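Local coordinates for hypothetical zinc-type alcohol dehydrogenase-like protein in PRE5-FET4 intergenic region (Saccharomyces cerevisiae, PDB 1PIW), which reduces aromatic and aliphatic aldehydes to alcohols with NADPH, as a zinc-containing, homodimeric medium-chain alcohol dehydrogenase of broad substrate specificity, at residues 251-256 and 280-285; 270-275 and 294-299; 233-238 and 259-264. All blocks are in the same frame, centred on the assembly; numbering follows the deposited sequence.

Interaction 1 (251-256 and 280-285). With NAP (NADP nicotinamide-adenine-dinucleotide phosphate), chain E.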
loop_
_atom_site.group_PDB
_atom_site.type_symbol
_atom_site.label_atom_id
_atom_site.label_comp_id
_atom_site.label_asym_id
_atom_site.label_seq_id
_atom_site.Cartn_x
_atom_site.Cartn_y
_atom_site.Cartn_z
ATOM N N ALA A 251 -12.274 5.088 -11.176
ATOM C CA ALA A 251 -12.377 6.004 -12.305
ATOM C C ALA A 251 -11.881 5.395 -13.633
ATOM O O ALA A 251 -11.019 4.516 -13.631
ATOM C CB ALA A 251 -11.603 7.273 -11.990
ATOM N N SER A 252 -12.440 5.864 -14.754
ATOM C CA SER A 252 -12.053 5.411 -16.103
ATOM C C SER A 252 -10.699 6.001 -16.484
ATOM O O SER A 252 -10.019 5.503 -17.389
ATOM C CB SER A 252 -13.070 5.866 -17.157
ATOM O OG SER A 252 -14.292 5.170 -17.045
ATOM N N SER A 253 -10.338 7.088 -15.807
ATOM C CA SER A 253 -9.076 7.776 -16.028
ATOM C C SER A 253 -8.572 8.220 -14.658
ATOM O O SER A 253 -9.313 8.140 -13.671
ATOM C CB SER A 253 -9.279 8.979 -16.950
ATOM O OG SER A 253 -8.049 9.611 -17.254
ATOM N N LEU A 254 -7.318 8.667 -14.589
ATOM C CA LEU A 254 -6.724 9.096 -13.321
ATOM C C LEU A 254 -6.297 10.556 -13.323
ATOM O O LEU A 254 -5.730 11.049 -12.338
ATOM C CB LEU A 254 -5.512 8.226 -12.975
ATOM C CG LEU A 254 -5.798 6.776 -12.591
ATOM C CD1 LEU A 254 -4.521 6.150 -12.085
ATOM C CD2 LEU A 254 -6.885 6.714 -11.521
ATOM N N THR A 255 -6.579 11.234 -14.431
ATOM C CA THR A 255 -6.229 12.637 -14.616
ATOM C C THR A 255 -6.953 13.541 -13.613
ATOM O O THR A 255 -6.353 14.447 -13.039
ATOM C CB THR A 255 -6.538 13.073 -16.066
ATOM O OG1 THR A 255 -7.933 12.879 -16.346
ATOM C CG2 THR A 255 -5.714 12.240 -17.053
ATOM N N ASP A 256 -8.242 13.298 -13.401
ATOM C CA ASP A 256 -9.002 14.086 -12.430
ATOM C C ASP A 256 -9.021 13.341 -11.090
ATOM O O ASP A 256 -10.090 13.010 -10.574
ATOM C CB ASP A 256 -10.448 14.308 -12.906
ATOM C CG ASP A 256 -10.564 15.366 -14.000
ATOM O OD1 ASP A 256 -11.692 15.552 -14.521
ATOM O OD2 ASP A 256 -9.539 16.008 -14.331
ATOM N N GLN A 280 -3.379 3.773 -22.309
ATOM C CA GLN A 280 -1.980 3.390 -22.214
ATOM C C GLN A 280 -1.087 4.592 -21.918
ATOM O O GLN A 280 0.040 4.436 -21.455
ATOM C CB GLN A 280 -1.551 2.765 -23.528
ATOM C CG GLN A 280 -1.503 3.775 -24.641
ATOM C CD GLN A 280 -1.564 3.139 -25.994
ATOM O OE1 GLN A 280 -0.813 2.211 -26.282
ATOM N NE2 GLN A 280 -2.458 3.639 -26.847
ATOM N N HIS A 281 -1.589 5.793 -22.188
ATOM C CA HIS A 281 -0.813 7.009 -21.959
ATOM C C HIS A 281 -1.200 7.742 -20.685
ATOM O O HIS A 281 -1.746 8.847 -20.737
ATOM C CB HIS A 281 -0.951 7.959 -23.156
ATOM C CG HIS A 281 -0.487 7.367 -24.447
ATOM N ND1 HIS A 281 0.823 7.007 -24.669
ATOM C CD2 HIS A 281 -1.168 7.029 -25.568
ATOM C CE1 HIS A 281 0.932 6.470 -25.871
ATOM N NE2 HIS A 281 -0.262 6.471 -26.437
ATOM N N GLU A 282 -0.914 7.123 -19.549
ATOM C CA GLU A 282 -1.211 7.714 -18.250
ATOM C C GLU A 282 -0.443 6.979 -17.163
ATOM O O GLU A 282 -0.180 5.776 -17.264
ATOM C CB GLU A 282 -2.708 7.633 -17.925
ATOM C CG GLU A 282 -3.622 8.549 -18.719
ATOM C CD GLU A 282 -5.003 8.661 -18.094
ATOM O OE1 GLU A 282 -5.894 9.256 -18.730
ATOM O OE2 GLU A 282 -5.196 8.162 -16.963
ATOM N N MET A 283 -0.094 7.710 -16.116
ATOM C CA MET A 283 0.630 7.128 -14.999
ATOM C C MET A 283 -0.120 7.389 -13.684
ATOM O O MET A 283 -1.060 8.188 -13.626
ATOM C CB MET A 283 2.039 7.731 -14.923
ATOM C CG MET A 283 2.866 7.587 -16.194
ATOM S SD MET A 283 3.258 5.883 -16.587
ATOM C CE MET A 283 4.251 5.448 -15.159
ATOM N N LEU A 284 0.278 6.686 -12.632
ATOM C CA LEU A 284 -0.326 6.899 -11.330
ATOM C C LEU A 284 0.707 7.792 -10.626
ATOM O O LEU A 284 1.751 7.313 -10.169
ATOM C CB LEU A 284 -0.511 5.559 -10.604
ATOM C CG LEU A 284 -1.191 5.604 -9.234
ATOM C CD1 LEU A 284 -2.411 6.491 -9.303
ATOM C CD2 LEU A 284 -1.563 4.201 -8.792
ATOM N N SER A 285 0.430 9.094 -10.567
ATOM C CA SER A 285 1.368 10.039 -9.963
ATOM C C SER A 285 0.985 10.649 -8.613
ATOM O O SER A 285 -0.179 10.988 -8.357
ATOM C CB SER A 285 1.666 11.161 -10.957
ATOM O OG SER A 285 2.291 10.649 -12.120
HETATM P PA NAP E . -17.633 3.565 -16.311
HETATM O O1A NAP E . -16.742 3.606 -17.414
HETATM O O2A NAP E . -19.136 3.281 -16.361
HETATM O O5B NAP E . -17.466 4.932 -15.500
HETATM C C5B NAP E . -16.139 5.322 -15.053
HETATM C C4B NAP E . -16.489 6.386 -13.997
HETATM O O4B NAP E . -15.207 6.895 -13.402
HETATM C C3B NAP E . -17.167 7.684 -14.518
HETATM O O3B NAP E . -18.590 7.510 -14.424
HETATM C C2B NAP E . -16.597 8.757 -13.611
HETATM O O2B NAP E . -17.245 8.864 -12.349
HETATM C C1B NAP E . -15.117 8.322 -13.423
HETATM N N9A NAP E . -14.266 8.944 -14.477
HETATM C C8A NAP E . -14.280 8.891 -15.860
HETATM N N7A NAP E . -13.334 9.615 -16.449
HETATM C C5A NAP E . -12.651 10.183 -15.382
HETATM C C6A NAP E . -11.539 11.059 -15.376
HETATM N N6A NAP E . -10.886 11.545 -16.442
HETATM N N1A NAP E . -11.053 11.477 -14.131
HETATM C C2A NAP E . -11.653 11.037 -12.944
HETATM N N3A NAP E . -12.750 10.175 -12.913
HETATM C C4A NAP E . -13.217 9.772 -14.161
HETATM O O3 NAP E . -17.120 2.556 -15.222
HETATM P PN NAP E . -16.306 1.224 -15.271
HETATM O O1N NAP E . -16.740 0.380 -16.389
HETATM O O2N NAP E . -16.440 0.664 -13.920
HETATM O O5D NAP E . -14.853 1.733 -15.551
HETATM C C5D NAP E . -13.919 0.780 -16.067
HETATM C C4D NAP E . -12.579 1.096 -15.506
HETATM O O4D NAP E . -12.242 0.021 -14.596
HETATM C C3D NAP E . -11.483 1.101 -16.600
HETATM O O3D NAP E . -10.509 2.141 -16.393
HETATM C C2D NAP E . -10.914 -0.296 -16.515
HETATM O O2D NAP E . -9.588 -0.379 -16.973
HETATM C C1D NAP E . -11.017 -0.631 -15.070
HETATM P P2B NAP E . -17.536 10.259 -11.614
HETATM O O1X NAP E . -16.253 10.615 -10.888
HETATM O O2X NAP E . -17.829 11.148 -12.764
HETATM O O3X NAP E . -18.655 9.979 -10.664
#
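Leu254 and Leu284 bring the backbones of 251-256 and 280-285 nearest, their CA atoms 7.1 Å apart, and only at Leu284 does the second segment become strand. Glu282 spans the distance between the two segments: CG lies anti to the carbonyl carbon (chi1 -72°), and beyond it the chain runs extended, carrying the carboxylate across to the loop at Ser253 and Leu254. Both carboxylate oxygens are used on their syn sides. Ser253 OG donates to Glu282 OE1 at 2.6 Å, while the amide Leu254 N donates to Glu282 OE2 at 3.2 Å, lying 16° out of the carboxylate plane. The methyl Thr255 CG2 lies 3.4 Å from Glu282 OE1, the two side chains crossing at about a right angle. The loop gripped in this way belongs to the Rossmann-type coenzyme domain, following strand 244-249, and it also holds the adenosine part of NADP. Ser252 N donates to the ribose oxygen O4B, and the adenine amino group N6A donates to Thr255 OG1 at 3.2 Å; Asp256 N makes a weak bond to N1A. Ala251 CB rests 3.3 Å from adenine N3A. An alanine in place of Glu282 would probably leave the Ser253 hydroxyl and the Leu254 amide without their acceptor and let the adenine-binding loop shift. Beside the carboxylate the contact becomes apolar: Leu254 CD1 meets Leu284 CD1 at 3.5 Å, both leucines also packing on Phe259. Leu284 and Ser285 pair antiparallel with a strand of the second subunit.

Interaction 2 (270-275 and 294-299)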
loop_
_atom_site.group_PDB
_atom_site.type_symbol
_atom_site.label_atom_id
_atom_site.label_comp_id
_atom_site.label_asym_id
_atom_site.label_seq_id
_atom_site.Cartn_x
_atom_site.Cartn_y
_atom_site.Cartn_z
ATOM N N GLY A 270 -4.569 3.077 6.895
ATOM C CA GLY A 270 -5.573 3.024 5.845
ATOM C C GLY A 270 -4.966 2.575 4.534
ATOM O O GLY A 270 -3.744 2.639 4.353
ATOM N N ARG A 271 -5.807 2.135 3.607
ATOM C CA ARG A 271 -5.297 1.665 2.332
ATOM C C ARG A 271 -6.073 2.174 1.129
ATOM O O ARG A 271 -7.308 2.179 1.109
ATOM C CB ARG A 271 -5.281 0.133 2.301
ATOM C CG ARG A 271 -4.662 -0.533 3.523
ATOM C CD ARG A 271 -4.620 -2.040 3.332
ATOM N NE ARG A 271 -4.353 -2.764 4.570
ATOM C CZ ARG A 271 -4.315 -4.093 4.668
ATOM N NH1 ARG A 271 -4.519 -4.854 3.601
ATOM N NH2 ARG A 271 -4.091 -4.667 5.841
ATOM N N ILE A 272 -5.319 2.585 0.116
ATOM C CA ILE A 272 -5.881 3.073 -1.122
ATOM C C ILE A 272 -5.609 2.019 -2.185
ATOM O O ILE A 272 -4.465 1.652 -2.441
ATOM C CB ILE A 272 -5.232 4.420 -1.518
ATOM C CG1 ILE A 272 -5.402 5.412 -0.359
ATOM C CG2 ILE A 272 -5.872 4.966 -2.779
ATOM C CD1 ILE A 272 -4.989 6.835 -0.663
ATOM N N VAL A 273 -6.674 1.497 -2.773
ATOM C CA VAL A 273 -6.544 0.502 -3.818
ATOM C C VAL A 273 -7.262 1.001 -5.054
ATOM O O VAL A 273 -8.473 1.190 -5.051
ATOM C CB VAL A 273 -7.156 -0.840 -3.417
ATOM C CG1 VAL A 273 -7.042 -1.818 -4.569
ATOM C CG2 VAL A 273 -6.443 -1.382 -2.213
ATOM N N SER A 274 -6.491 1.233 -6.104
ATOM C CA SER A 274 -7.016 1.707 -7.365
ATOM C C SER A 274 -7.378 0.488 -8.178
ATOM O O SER A 274 -6.657 -0.511 -8.200
ATOM C CB SER A 274 -5.966 2.525 -8.089
ATOM O OG SER A 274 -6.191 2.483 -9.473
ATOM N N ILE A 275 -8.506 0.583 -8.857
ATOM C CA ILE A 275 -9.017 -0.513 -9.654
ATOM C C ILE A 275 -8.922 -0.265 -11.157
ATOM O O ILE A 275 -9.069 -1.190 -11.962
ATOM C CB ILE A 275 -10.482 -0.776 -9.235
ATOM C CG1 ILE A 275 -10.540 -2.086 -8.446
ATOM C CG2 ILE A 275 -11.438 -0.663 -10.429
ATOM C CD1 ILE A 275 -9.690 -3.203 -9.016
ATOM N N VAL A 294 -0.075 5.185 5.104
ATOM C CA VAL A 294 -1.142 4.877 4.152
ATOM C C VAL A 294 -0.526 4.058 3.030
ATOM O O VAL A 294 0.553 4.383 2.547
ATOM C CB VAL A 294 -1.761 6.156 3.546
ATOM C CG1 VAL A 294 -2.479 5.835 2.256
ATOM C CG2 VAL A 294 -2.748 6.744 4.506
ATOM N N SER A 295 -1.202 2.999 2.614
ATOM C CA SER A 295 -0.667 2.168 1.549
ATOM C C SER A 295 -1.484 2.281 0.279
ATOM O O SER A 295 -2.715 2.197 0.312
ATOM C CB SER A 295 -0.628 0.700 1.989
ATOM O OG SER A 295 -1.923 0.199 2.288
ATOM N N ILE A 296 -0.801 2.477 -0.843
ATOM C CA ILE A 296 -1.487 2.561 -2.126
ATOM C C ILE A 296 -1.137 1.304 -2.917
ATOM O O ILE A 296 -0.007 0.825 -2.855
ATOM C CB ILE A 296 -1.041 3.791 -2.936
ATOM C CG1 ILE A 296 -1.913 3.927 -4.181
ATOM C CG2 ILE A 296 0.406 3.644 -3.355
ATOM C CD1 ILE A 296 -1.529 5.079 -5.070
ATOM N N SER A 297 -2.111 0.760 -3.639
ATOM C CA SER A 297 -1.878 -0.435 -4.438
ATOM C C SER A 297 -2.932 -0.595 -5.522
ATOM O O SER A 297 -4.040 -0.082 -5.405
ATOM C CB SER A 297 -1.891 -1.680 -3.561
ATOM O OG SER A 297 -3.215 -2.155 -3.406
ATOM N N TYR A 298 -2.558 -1.326 -6.568
ATOM C CA TYR A 298 -3.401 -1.610 -7.722
ATOM C C TYR A 298 -4.017 -3.008 -7.593
ATOM O O TYR A 298 -3.373 -3.910 -7.076
ATOM C CB TYR A 298 -2.548 -1.549 -8.997
ATOM C CG TYR A 298 -3.262 -2.109 -10.208
ATOM C CD1 TYR A 298 -4.349 -1.437 -10.758
ATOM C CD2 TYR A 298 -2.898 -3.353 -10.757
ATOM C CE1 TYR A 298 -5.069 -1.978 -11.816
ATOM C CE2 TYR A 298 -3.619 -3.909 -11.821
ATOM C CZ TYR A 298 -4.711 -3.207 -12.344
ATOM O OH TYR A 298 -5.481 -3.717 -13.372
ATOM N N SER A 299 -5.245 -3.197 -8.073
ATOM C CA SER A 299 -5.888 -4.511 -7.987
ATOM C C SER A 299 -6.520 -4.974 -9.295
ATOM O O SER A 299 -7.107 -4.181 -10.035
ATOM C CB SER A 299 -6.953 -4.509 -6.891
ATOM O OG SER A 299 -7.686 -5.722 -6.894
#
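Ile272 and Ser295 form the shortest of five backbone hydrogen bonds joining 270-275 and 294-299, with Ile272 N 2.6 Å from Ser295 O. The other four are donated by Ser295 N to Gly270 O, Ser297 N to Ile272 O, Ser274 N to Ser297 O and Ser299 N to Ser274 O. The strand axes run 23° from parallel, 4.6 Å apart at their closest. Ile272, Ser274, Ile296 and Tyr298 share one face. Ile272 CG1 meets Val294 CG1 at 3.9 Å, and Tyr298, its CG anti to the backbone N (chi1 168°), has ring atom CD1 3.6 Å from Ser274 O. Arg271, Val273, Ser295 and Ser297 share the other face: Ser295 OG sits 3.1 Å from Arg271 CG, and Val273 CG2 lies 3.5 Å from Ser297 OG. Val273 CG1 reaches Ser299 CB, beyond the strand end, at 3.6 Å. Further out, Arg271 NH1 is hydrogen-bonded to Asn175 OD1, helix 161-174 covers Val273, Ile275 and Ser299 through Pro171 and Thr167, and Met262 and Met266 pack on Ile272. Strand 270-274 is bonded on its other edge to strand 244-249, while Ile296 and Ser297 pair antiparallel with a strand of the second subunit. Ile275, Tyr298 and Ser299, at the C-terminal ends of the strands, belong to the NADP site, as expected for the last two strands of a six-stranded parallel Rossmann sheet continued across the dimer.

Interaction 3 (233-238 and 259-264)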
loop_
_atom_site.group_PDB
_atom_site.type_symbol
_atom_site.label_atom_id
_atom_site.label_comp_id
_atom_site.label_asym_id
_atom_site.label_seq_id
_atom_site.Cartn_x
_atom_site.Cartn_y
_atom_site.Cartn_z
ATOM N N GLU A 233 -14.784 21.028 -3.026
ATOM C CA GLU A 233 -14.102 20.962 -1.731
ATOM C C GLU A 233 -12.778 21.698 -1.545
ATOM O O GLU A 233 -12.414 22.036 -0.414
ATOM C CB GLU A 233 -13.940 19.499 -1.321
ATOM C CG GLU A 233 -15.240 18.842 -0.870
ATOM C CD GLU A 233 -15.702 19.339 0.492
ATOM O OE1 GLU A 233 -16.671 18.766 1.044
ATOM O OE2 GLU A 233 -15.093 20.303 1.012
ATOM N N GLY A 234 -12.048 21.939 -2.627
ATOM C CA GLY A 234 -10.791 22.665 -2.502
ATOM C C GLY A 234 -9.660 21.912 -1.829
ATOM O O GLY A 234 -8.494 22.284 -1.953
ATOM N N ASP A 235 -10.016 20.862 -1.099
ATOM C CA ASP A 235 -9.065 19.998 -0.405
ATOM C C ASP A 235 -9.871 19.150 0.560
ATOM O O ASP A 235 -9.950 19.439 1.760
ATOM C CB ASP A 235 -8.009 20.798 0.365
ATOM C CG ASP A 235 -6.749 19.975 0.650
ATOM O OD1 ASP A 235 -6.864 18.877 1.244
ATOM O OD2 ASP A 235 -5.642 20.420 0.273
ATOM N N TRP A 236 -10.490 18.110 0.019
ATOM C CA TRP A 236 -11.299 17.224 0.830
ATOM C C TRP A 236 -10.414 16.361 1.710
ATOM O O TRP A 236 -10.847 15.896 2.763
ATOM C CB TRP A 236 -12.161 16.342 -0.056
ATOM C CG TRP A 236 -11.367 15.480 -0.960
ATOM C CD1 TRP A 236 -10.646 15.875 -2.047
ATOM C CD2 TRP A 236 -11.226 14.060 -0.873
ATOM N NE1 TRP A 236 -10.070 14.789 -2.652
ATOM C CE2 TRP A 236 -10.411 13.659 -1.952
ATOM C CE3 TRP A 236 -11.712 13.088 0.010
ATOM C CZ2 TRP A 236 -10.070 12.317 -2.174
ATOM C CZ3 TRP A 236 -11.375 11.766 -0.209
ATOM C CH2 TRP A 236 -10.562 11.391 -1.294
ATOM N N GLY A 237 -9.179 16.132 1.270
ATOM C CA GLY A 237 -8.267 15.338 2.073
ATOM C C GLY A 237 -8.130 16.052 3.402
ATOM O O GLY A 237 -8.225 15.455 4.474
ATOM N N GLU A 238 -7.918 17.357 3.305
ATOM C CA GLU A 238 -7.777 18.236 4.454
ATOM C C GLU A 238 -9.045 18.181 5.296
ATOM O O GLU A 238 -8.988 18.041 6.516
ATOM C CB GLU A 238 -7.539 19.664 3.950
ATOM C CG GLU A 238 -7.563 20.760 4.994
ATOM C CD GLU A 238 -6.412 20.656 5.961
ATOM O OE1 GLU A 238 -5.268 20.459 5.491
ATOM O OE2 GLU A 238 -6.652 20.778 7.185
ATOM N N PHE A 259 -3.844 12.238 -6.086
ATOM C CA PHE A 259 -3.209 11.300 -5.180
ATOM C C PHE A 259 -2.180 11.979 -4.258
ATOM O O PHE A 259 -1.251 11.336 -3.760
ATOM C CB PHE A 259 -2.549 10.186 -5.988
ATOM C CG PHE A 259 -3.526 9.298 -6.698
ATOM C CD1 PHE A 259 -4.254 8.351 -5.997
ATOM C CD2 PHE A 259 -3.721 9.414 -8.072
ATOM C CE1 PHE A 259 -5.161 7.532 -6.652
ATOM C CE2 PHE A 259 -4.629 8.600 -8.737
ATOM C CZ PHE A 259 -5.350 7.655 -8.025
ATOM N N ASN A 260 -2.359 13.280 -4.038
ATOM C CA ASN A 260 -1.476 14.061 -3.178
ATOM C C ASN A 260 -2.309 14.567 -2.024
ATOM O O ASN A 260 -1.795 15.177 -1.082
ATOM C CB ASN A 260 -0.919 15.270 -3.924
ATOM C CG ASN A 260 -0.269 14.897 -5.229
ATOM O OD1 ASN A 260 0.725 14.169 -5.255
ATOM N ND2 ASN A 260 -0.828 15.392 -6.332
ATOM N N ILE A 261 -3.611 14.324 -2.121
ATOM C CA ILE A 261 -4.550 14.753 -1.098
ATOM C C ILE A 261 -5.185 13.536 -0.453
ATOM O O ILE A 261 -5.161 13.379 0.765
ATOM C CB ILE A 261 -5.676 15.621 -1.704
ATOM C CG1 ILE A 261 -5.073 16.685 -2.612
ATOM C CG2 ILE A 261 -6.490 16.292 -0.596
ATOM C CD1 ILE A 261 -6.104 17.504 -3.346
ATOM N N MET A 262 -5.728 12.664 -1.291
ATOM C CA MET A 262 -6.419 11.477 -0.822
ATOM C C MET A 262 -5.878 10.864 0.468
ATOM O O MET A 262 -6.643 10.541 1.385
ATOM C CB MET A 262 -6.439 10.423 -1.920
ATOM C CG MET A 262 -7.588 9.475 -1.786
ATOM S SD MET A 262 -7.496 8.198 -3.014
ATOM C CE MET A 262 -8.045 9.039 -4.514
ATOM N N PRO A 263 -4.552 10.696 0.564
ATOM C CA PRO A 263 -3.964 10.108 1.773
ATOM C C PRO A 263 -4.438 10.710 3.101
ATOM O O PRO A 263 -4.679 9.984 4.067
ATOM C CB PRO A 263 -2.476 10.288 1.533
ATOM C CG PRO A 263 -2.379 10.077 0.028
ATOM C CD PRO A 263 -3.521 10.927 -0.465
ATOM N N LYS A 264 -4.580 12.032 3.139
ATOM C CA LYS A 264 -5.032 12.736 4.340
ATOM C C LYS A 264 -6.320 12.166 4.947
ATOM O O LYS A 264 -6.438 12.066 6.168
ATOM C CB LYS A 264 -5.290 14.214 4.044
ATOM C CG LYS A 264 -4.109 15.056 3.606
ATOM C CD LYS A 264 -4.557 16.523 3.589
ATOM C CE LYS A 264 -3.466 17.481 3.133
ATOM N NZ LYS A 264 -3.105 17.286 1.698
#
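Trp236 and Met262 make the closer of two apolar side-chain contacts between the start of helix 236-239 and residues 259-264. The two side chains lie side by side and point the same way; Trp236 CH2, on the six-membered ring, lies 3.6 Å from Met262 CG. Met262 CG is anti to its backbone N (chi1 -154°), which takes it alongside the indole. At the five-membered ring, Ile261 CG2 approaches Trp236 CD1 more loosely, at 4.4 Å.

Ile261 and Lys264 also pack on the helix backbone at Gly237. Ile261 CG2 lies 3.3 Å from Gly237 N, and Lys264 CB lies 3.2 Å from Gly237 O. Gly237 has no side chain on the side facing 259-264, which is consistent with the 4.7 Å between the CA atoms of Gly237 and Lys264. Lys264 continues past the glycine, its CD 3.5 Å from Glu238 N.

No hydrogen bond joins the segments; opposite charges merely lie near each other. Asp235 occupies the N-cap of the helix, its OD1 accepting from Glu238 N, and Lys264 NZ stays 4.1 Å from Asp235 OD1, beyond a salt bridge. The place of that oxygen is less sure, which bears on both the capping bond and the distance to the lysine.

Outside the pair, Trp236 packs on Phe244, Met262 on Ile247 and Val249, and the backbone of Lys264 bonds with Asp242. The contact thus joins a short capped helix to residues 259-264 beside strand 244-249, at the periphery of the Rossmann-type coenzyme domain.

Overall arrangement
All three contacts lie in the Rossmann-type coenzyme domain, about 15 to 17 Å apart between centres. Interaction 2 is the buried one, a ladder of backbone bonds between neighbouring strands. Interactions 1 and 3 are partly buried and built outside that ladder: a carboxylate grips a coenzyme-binding loop in interaction 1, whereas apolar packing round a glycine dominates interaction 3. Residues 251-256 and 259-264 both follow strand 244-249, and Phe259, which packs on the leucines of interaction 1, belongs to the second segment of interaction 3. Ile296 of interaction 2 packs on Leu284, and Val294 touches Pro263 of interaction 3. Interactions 1 and 2 both contribute to the NADP site; interaction 3 lies farther from it.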